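11R-lipoxygenase (Gersemia fruticosa, PDB 3VF1) is a calcium-dependent, non-heme iron lipoxygenase that probably adds molecular oxygen to polyunsaturated fatty acids, with R stereochemistry at carbon 11. Local coordinates at residues S265-V269 with Y386-T391; L177-V181 with L398-P402. All coordinates share one frame. Residues are numbered along the deposited sequence.

Overall arrangement
Both contacts pack a loop against helix 369-410, which carries the iron ligands H392 and H397, and they lie to either side of these histidines in sequence: interaction 1 just before H392, interaction 2 just after H397. Their centres are 18 Å apart, their nearest atoms about 6 Å. Interaction 1 is partly buried, with E268, V269 and Y386 partly exposed; it is polar around one threonine hydroxyl and a water linking E268 to the Y386 hydroxyl, with apolar contacts to Y386 and H387. Interaction 2 is more deeply buried, only G179 being partly exposed, and joins proline and methionine packing to one carboxylate that receives a loop amide, with a water between two carbonyls.

Interaction 1 of 2, residues S265-V269 with Y386-T391; sequences SNPEV and YHQMIT
The 265-269 loop, irregular between helix 254-263 and strand 271-272, meets helix 369-410 at 386-391; the closest CA pair is N266-H387, 5.7 Å. N266 is extended (phi/psi -145/83), so that its t side chain and E268 (chi1 m, chi2 t) both reach the helix. Polar contacts converge on T391 (chi1 m): its OG1 lies 2.9 Å from N266 OD1 and 3.1 Å from E268 OE1, two acceptors for a single hydroxyl proton. Water 1 donates to E268 OE1 (2.8 Å) and is 2.6 Å from Y386 OH. The helix widens here into a pi-type turn, Y386 O accepting both I390 N (2.9 Å) and T391 N (3.1 Å), directly before the iron ligand H392, as in the iron-binding helix of lipoxygenases. Apolar contacts are fewer: V269 CG2 makes a CH-pi contact over the Y386 face, 3.9 Å from its centroid, and N266 CB sits 3.7 Å from H387 CB. H387 (chi1 t) turns NE2 to V578 O, while S265 OG bonds S581.

Interaction 2 of 2, residues L177-V181 with L398-P402; sequences LPGFV and LMMEP
Residues 177-181 run as an extended loop (every psi between 150° and 165°) past the 398-402 turn of helix 369-410; CA atoms are closest at P178-M399 (5.9 Å) and G179-P402 (5.7 Å). The P178 ring, C-gamma exo, lies on the helix: CG is 4.1 Å from L398 CB (chi1 m, chi2 t) and 3.7 Å from M399 SD, which the m,m,m rotamer curls back to the loop although CA-to-CB points away; P178 CB is 4.0 Å from P402 CG. G179 O lies 3.5 Å from P402 CG. E401 is fully stretched (chi1 and chi2 t, chi3 -13°), so that OE2 accepts V181 N at 3.0 Å, nearly linear at 175°. F180 takes chi1 p, its CB 3.5 Å from E401 OE2 while the ring leads away toward Y173 and R436; V181 CG1 (chi1 p) is 3.4 Å from E401 OE2. The carboxylate is held further by a salt bridge from OE2 to R436 and a hydrogen bond from OE1 to N432, tying helix 428-438 to the same site. The helix is kinked here, one turn after the iron ligand H397. As a proline, P402 has no N-H for L398 O; within the helix segment L398 O receives a weak bond from E401 N (3.5 Å). Water 2 lies between the segments, within donating distance of L398 O (2.7 Å) and G179 O (2.9 Å). With E401 taking up the V181 amide and water 2 beside the two carbonyls, polar backbone groups of both segments meet polar partners next to the apolar proline and methionine packing.

Interaction 1 of 2, residues S265-V269 with Y386-T391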
ATOM      1  N   SER A 265       8.134 -10.486   4.809  1.00 26.05           N
ATOM      2  CA  SER A 265       7.313  -9.300   4.606  1.00 28.18           C
ATOM      3  C   SER A 265       8.145  -8.021   4.559  1.00 29.03           C
ATOM      4  O   SER A 265       7.602  -6.932   4.380  1.00 26.75           O
ATOM      5  CB  SER A 265       6.266  -9.190   5.713  1.00 25.66           C
ATOM      6  OG  SER A 265       5.375 -10.291   5.676  1.00 30.44           O
ATOM      7  N   ASN A 266       9.460  -8.153   4.715  1.00 27.48           N
ATOM      8  CA  ASN A 266      10.338  -6.990   4.764  1.00 27.12           C
ATOM      9  C   ASN A 266      11.698  -7.254   4.126  1.00 29.08           C
ATOM     10  O   ASN A 266      12.666  -7.564   4.823  1.00 31.60           O
ATOM     11  CB  ASN A 266      10.527  -6.545   6.213  1.00 26.25           C
ATOM     12  CG  ASN A 266      11.384  -5.302   6.332  1.00 28.88           C
ATOM     13  OD1 ASN A 266      11.575  -4.570   5.359  1.00 31.51           O
ATOM     14  ND2 ASN A 266      11.901  -5.051   7.528  1.00 27.19           N
ATOM     15  N   PRO A 267      11.777  -7.129   2.791  1.00 29.05           N
ATOM     16  CA  PRO A 267      13.009  -7.353   2.030  1.00 28.07           C
ATOM     17  C   PRO A 267      13.769  -6.059   1.741  1.00 30.22           C
ATOM     18  O   PRO A 267      14.443  -5.970   0.715  1.00 32.57           O
ATOM     19  CB  PRO A 267      12.482  -7.949   0.728  1.00 27.74           C
ATOM     20  CG  PRO A 267      11.173  -7.241   0.521  1.00 29.26           C
ATOM     21  CD  PRO A 267      10.619  -6.934   1.900  1.00 27.28           C
ATOM     22  N   GLU A 268      13.672  -5.078   2.635  1.00 30.76           N
ATOM     23  CA  GLU A 268      14.228  -3.752   2.378  1.00 30.58           C
ATOM     24  C   GLU A 268      15.540  -3.463   3.106  1.00 31.77           C
ATOM     25  O   GLU A 268      16.138  -2.408   2.900  1.00 37.28           O
ATOM     26  CB  GLU A 268      13.211  -2.679   2.772  1.00 32.24           C
ATOM     27  CG  GLU A 268      12.039  -2.539   1.817  1.00 38.12           C
ATOM     28  CD  GLU A 268      11.235  -1.276   2.075  1.00 45.21           C
ATOM     29  OE1 GLU A 268      11.254  -0.782   3.226  1.00 35.89           O
ATOM     30  OE2 GLU A 268      10.596  -0.771   1.127  1.00 42.92           O
ATOM     31  N   VAL A 269      15.989  -4.382   3.953  1.00 32.23           N
ATOM     32  CA  VAL A 269      17.099  -4.083   4.855  1.00 30.65           C
ATOM     33  C   VAL A 269      18.421  -4.735   4.456  1.00 29.26           C
ATOM     34  O   VAL A 269      19.454  -4.069   4.414  1.00 34.60           O
ATOM     35  CB  VAL A 269      16.759  -4.488   6.301  1.00 30.13           C
ATOM     36  CG1 VAL A 269      17.895  -4.106   7.238  1.00 29.43           C
ATOM     37  CG2 VAL A 269      15.462  -3.825   6.741  1.00 30.68           C
ATOM     38  N   TYR A 386      10.849  -2.301  12.306  1.00 25.00           N
ATOM     39  CA  TYR A 386      11.168  -1.665  11.037  1.00 25.42           C
ATOM     40  C   TYR A 386      10.064  -1.911  10.011  1.00 25.21           C
ATOM     41  O   TYR A 386       9.620  -0.988   9.335  1.00 24.87           O
ATOM     42  CB  TYR A 386      12.500  -2.207  10.513  1.00 25.70           C
ATOM     43  CG  TYR A 386      13.082  -1.428   9.355  1.00 26.69           C
ATOM     44  CD1 TYR A 386      12.534  -1.522   8.081  1.00 25.32           C
ATOM     45  CD2 TYR A 386      14.190  -0.612   9.532  1.00 27.57           C
ATOM     46  CE1 TYR A 386      13.069  -0.815   7.019  1.00 24.50           C
ATOM     47  CE2 TYR A 386      14.732   0.099   8.477  1.00 27.43           C
ATOM     48  CZ  TYR A 386      14.168  -0.008   7.223  1.00 27.70           C
ATOM     49  OH  TYR A 386      14.704   0.697   6.172  1.00 27.23           O
ATOM     50  N   HIS A 387       9.618  -3.159   9.903  1.00 24.64           N
ATOM     51  CA  HIS A 387       8.633  -3.522   8.889  1.00 26.14           C
ATOM     52  C   HIS A 387       7.298  -2.813   9.088  1.00 24.75           C
ATOM     53  O   HIS A 387       6.740  -2.254   8.147  1.00 27.26           O
ATOM     54  CB  HIS A 387       8.393  -5.030   8.879  1.00 25.12           C
ATOM     55  CG  HIS A 387       7.177  -5.433   8.106  1.00 26.06           C
ATOM     56  ND1 HIS A 387       6.020  -5.869   8.714  1.00 28.63           N
ATOM     57  CD2 HIS A 387       6.931  -5.446   6.775  1.00 29.50           C
ATOM     58  CE1 HIS A 387       5.118  -6.146   7.791  1.00 28.08           C
ATOM     59  NE2 HIS A 387       5.644  -5.897   6.605  1.00 29.44           N
ATOM     60  N   GLN A 388       6.785  -2.845  10.312  1.00 24.40           N
ATOM     61  CA  GLN A 388       5.464  -2.299  10.596  1.00 26.13           C
ATOM     62  C   GLN A 388       5.399  -0.791  10.374  1.00 28.40           C
ATOM     63  O   GLN A 388       4.492  -0.297   9.710  1.00 32.55           O
ATOM     64  CB  GLN A 388       5.053  -2.622  12.033  1.00 25.97           C
ATOM     65  CG  GLN A 388       4.751  -4.090  12.275  1.00 30.89           C
ATOM     66  CD  GLN A 388       3.550  -4.576  11.482  1.00 37.12           C
ATOM     67  OE1 GLN A 388       2.678  -3.791  11.108  1.00 38.26           O
ATOM     68  NE2 GLN A 388       3.504  -5.875  11.218  1.00 35.55           N
ATOM     69  N   MET A 389       6.363  -0.066  10.928  1.00 27.55           N
ATOM     70  CA  MET A 389       6.313   1.391  10.921  1.00 26.90           C
ATOM     71  C   MET A 389       6.918   2.013   9.664  1.00 27.23           C
ATOM     72  O   MET A 389       6.382   2.984   9.132  1.00 31.83           O
ATOM     73  CB  MET A 389       7.015   1.947  12.161  1.00 27.02           C
ATOM     74  CG  MET A 389       6.467   1.409  13.474  1.00 27.72           C
ATOM     75  SD  MET A 389       4.660   1.420  13.532  1.00 33.41           S
ATOM     76  CE  MET A 389       4.308   3.132  13.146  1.00 26.84           C
ATOM     77  N   ILE A 390       8.027   1.458   9.187  1.00 23.70           N
ATOM     78  CA  ILE A 390       8.740   2.054   8.059  1.00 25.48           C
ATOM     79  C   ILE A 390       8.368   1.414   6.724  1.00 27.70           C
ATOM     80  O   ILE A 390       7.927   2.102   5.802  1.00 29.26           O
ATOM     81  CB  ILE A 390      10.269   1.977   8.253  1.00 26.50           C
ATOM     82  CG1 ILE A 390      10.692   2.893   9.404  1.00 26.05           C
ATOM     83  CG2 ILE A 390      10.993   2.371   6.971  1.00 23.93           C
ATOM     84  CD1 ILE A 390      12.174   2.851   9.721  1.00 30.27           C
ATOM     85  N   THR A 391       8.545   0.102   6.621  1.00 25.31           N
ATOM     86  CA  THR A 391       8.311  -0.596   5.361  1.00 26.49           C
ATOM     87  C   THR A 391       6.844  -0.559   4.949  1.00 27.58           C
ATOM     88  O   THR A 391       6.529  -0.388   3.772  1.00 26.04           O
ATOM     89  CB  THR A 391       8.762  -2.063   5.437  1.00 26.15           C
ATOM     90  OG1 THR A 391      10.148  -2.119   5.791  1.00 29.74           O
ATOM     91  CG2 THR A 391       8.547  -2.760   4.098  1.00 25.85           C
TER
HETATM   92  O   HOH W   1      13.457   0.841   3.941  1.00 30.39           O

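Interaction 2 of 2, residues L177-V181 with L398-P402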
ATOM      1  N   LEU A 177       6.907  14.277   8.405  1.00 37.81           N
ATOM      2  CA  LEU A 177       6.079  13.268   7.756  1.00 32.46           C
ATOM      3  C   LEU A 177       5.525  13.809   6.442  1.00 35.12           C
ATOM      4  O   LEU A 177       5.501  15.022   6.227  1.00 36.44           O
ATOM      5  CB  LEU A 177       4.926  12.848   8.671  1.00 32.80           C
ATOM      6  CG  LEU A 177       5.295  12.030   9.911  1.00 31.88           C
ATOM      7  CD1 LEU A 177       4.075  11.823  10.794  1.00 31.72           C
ATOM      8  CD2 LEU A 177       5.897  10.687   9.516  1.00 32.11           C
ATOM      9  N   PRO A 178       5.079  12.908   5.555  1.00 35.26           N
ATOM     10  CA  PRO A 178       4.460  13.342   4.299  1.00 31.62           C
ATOM     11  C   PRO A 178       3.173  14.113   4.560  1.00 34.78           C
ATOM     12  O   PRO A 178       2.576  13.961   5.626  1.00 33.00           O
ATOM     13  CB  PRO A 178       4.142  12.022   3.585  1.00 31.88           C
ATOM     14  CG  PRO A 178       4.977  10.986   4.260  1.00 32.19           C
ATOM     15  CD  PRO A 178       5.126  11.442   5.672  1.00 31.92           C
ATOM     16  N   GLY A 179       2.753  14.932   3.602  1.00 34.31           N
ATOM     17  CA  GLY A 179       1.487  15.628   3.712  1.00 32.48           C
ATOM     18  C   GLY A 179       0.347  14.630   3.732  1.00 34.15           C
ATOM     19  O   GLY A 179       0.525  13.468   3.366  1.00 36.39           O
ATOM     20  N   PHE A 180      -0.827  15.076   4.162  1.00 32.67           N
ATOM     21  CA  PHE A 180      -1.990  14.202   4.236  1.00 32.90           C
ATOM     22  C   PHE A 180      -3.272  15.007   4.084  1.00 35.83           C
ATOM     23  O   PHE A 180      -3.259  16.231   4.194  1.00 36.32           O
ATOM     24  CB  PHE A 180      -1.995  13.431   5.559  1.00 35.54           C
ATOM     25  CG  PHE A 180      -1.912  14.310   6.777  1.00 35.82           C
ATOM     26  CD1 PHE A 180      -0.703  14.865   7.165  1.00 33.70           C
ATOM     27  CD2 PHE A 180      -3.040  14.570   7.539  1.00 35.15           C
ATOM     28  CE1 PHE A 180      -0.622  15.671   8.286  1.00 35.82           C
ATOM     29  CE2 PHE A 180      -2.965  15.372   8.663  1.00 34.54           C
ATOM     30  CZ  PHE A 180      -1.755  15.924   9.039  1.00 36.50           C
ATOM     31  N   VAL A 181      -4.378  14.316   3.822  1.00 35.45           N
ATOM     32  CA  VAL A 181      -5.663  14.981   3.649  1.00 38.68           C
ATOM     33  C   VAL A 181      -6.183  15.489   4.986  1.00 37.80           C
ATOM     34  O   VAL A 181      -5.902  14.904   6.033  1.00 38.18           O
ATOM     35  CB  VAL A 181      -6.716  14.033   3.040  1.00 38.57           C
ATOM     36  CG1 VAL A 181      -7.147  12.983   4.057  1.00 36.11           C
ATOM     37  CG2 VAL A 181      -7.919  14.825   2.551  1.00 37.18           C
ATOM     38  N   LEU A 398       1.583   6.200   4.020  1.00 28.70           N
ATOM     39  CA  LEU A 398       1.744   7.642   4.182  1.00 26.45           C
ATOM     40  C   LEU A 398       2.442   8.318   2.997  1.00 27.86           C
ATOM     41  O   LEU A 398       2.078   9.428   2.615  1.00 31.43           O
ATOM     42  CB  LEU A 398       2.498   7.950   5.479  1.00 26.58           C
ATOM     43  CG  LEU A 398       1.832   7.433   6.758  1.00 29.87           C
ATOM     44  CD1 LEU A 398       2.587   7.910   7.989  1.00 29.31           C
ATOM     45  CD2 LEU A 398       0.372   7.860   6.831  1.00 27.91           C
ATOM     46  N   MET A 399       3.435   7.656   2.416  1.00 28.60           N
ATOM     47  CA  MET A 399       4.195   8.247   1.314  1.00 28.56           C
ATOM     48  C   MET A 399       3.386   8.329   0.019  1.00 30.90           C
ATOM     49  O   MET A 399       3.708   9.119  -0.869  1.00 31.16           O
ATOM     50  CB  MET A 399       5.488   7.462   1.072  1.00 28.00           C
ATOM     51  CG  MET A 399       6.601   7.778   2.065  1.00 31.81           C
ATOM     52  SD  MET A 399       7.276   9.442   1.862  1.00 37.00           S
ATOM     53  CE  MET A 399       8.168   9.275   0.316  1.00 30.13           C
ATOM     54  N   MET A 400       2.336   7.523  -0.091  1.00 28.84           N
ATOM     55  CA  MET A 400       1.526   7.503  -1.307  1.00 29.76           C
ATOM     56  C   MET A 400       0.286   8.390  -1.211  1.00 30.06           C
ATOM     57  O   MET A 400      -0.293   8.755  -2.232  1.00 32.59           O
ATOM     58  CB  MET A 400       1.099   6.071  -1.643  1.00 32.24           C
ATOM     59  CG  MET A 400       2.217   5.186  -2.172  1.00 32.15           C
ATOM     60  SD  MET A 400       2.993   5.843  -3.659  1.00 35.44           S
ATOM     61  CE  MET A 400       4.499   6.534  -2.984  1.00 28.08           C
ATOM     62  N   GLU A 401      -0.122   8.740   0.004  1.00 29.90           N
ATOM     63  CA  GLU A 401      -1.344   9.516   0.193  1.00 29.50           C
ATOM     64  C   GLU A 401      -1.301  10.870  -0.526  1.00 29.69           C
ATOM     65  O   GLU A 401      -2.290  11.281  -1.133  1.00 27.29           O
ATOM     66  CB  GLU A 401      -1.633   9.724   1.681  1.00 29.93           C
ATOM     67  CG  GLU A 401      -2.974  10.387   1.954  1.00 30.82           C
ATOM     68  CD  GLU A 401      -3.224  10.618   3.430  1.00 34.77           C
ATOM     69  OE1 GLU A 401      -2.478  10.054   4.261  1.00 32.38           O
ATOM     70  OE2 GLU A 401      -4.168  11.366   3.760  1.00 34.41           O
ATOM     71  N   PRO A 402      -0.156  11.567  -0.457  1.00 29.91           N
ATOM     72  CA  PRO A 402      -0.036  12.886  -1.089  1.00 30.24           C
ATOM     73  C   PRO A 402      -0.433  12.900  -2.566  1.00 32.81           C
ATOM     74  O   PRO A 402      -0.948  13.910  -3.041  1.00 34.18           O
ATOM     75  CB  PRO A 402       1.451  13.208  -0.936  1.00 29.33           C
ATOM     76  CG  PRO A 402       1.867  12.463   0.276  1.00 31.45           C
ATOM     77  CD  PRO A 402       1.074  11.193   0.263  1.00 31.02           C
TER
HETATM   78  O   HOH W   2       0.633  10.735   4.433  1.00 31.11           O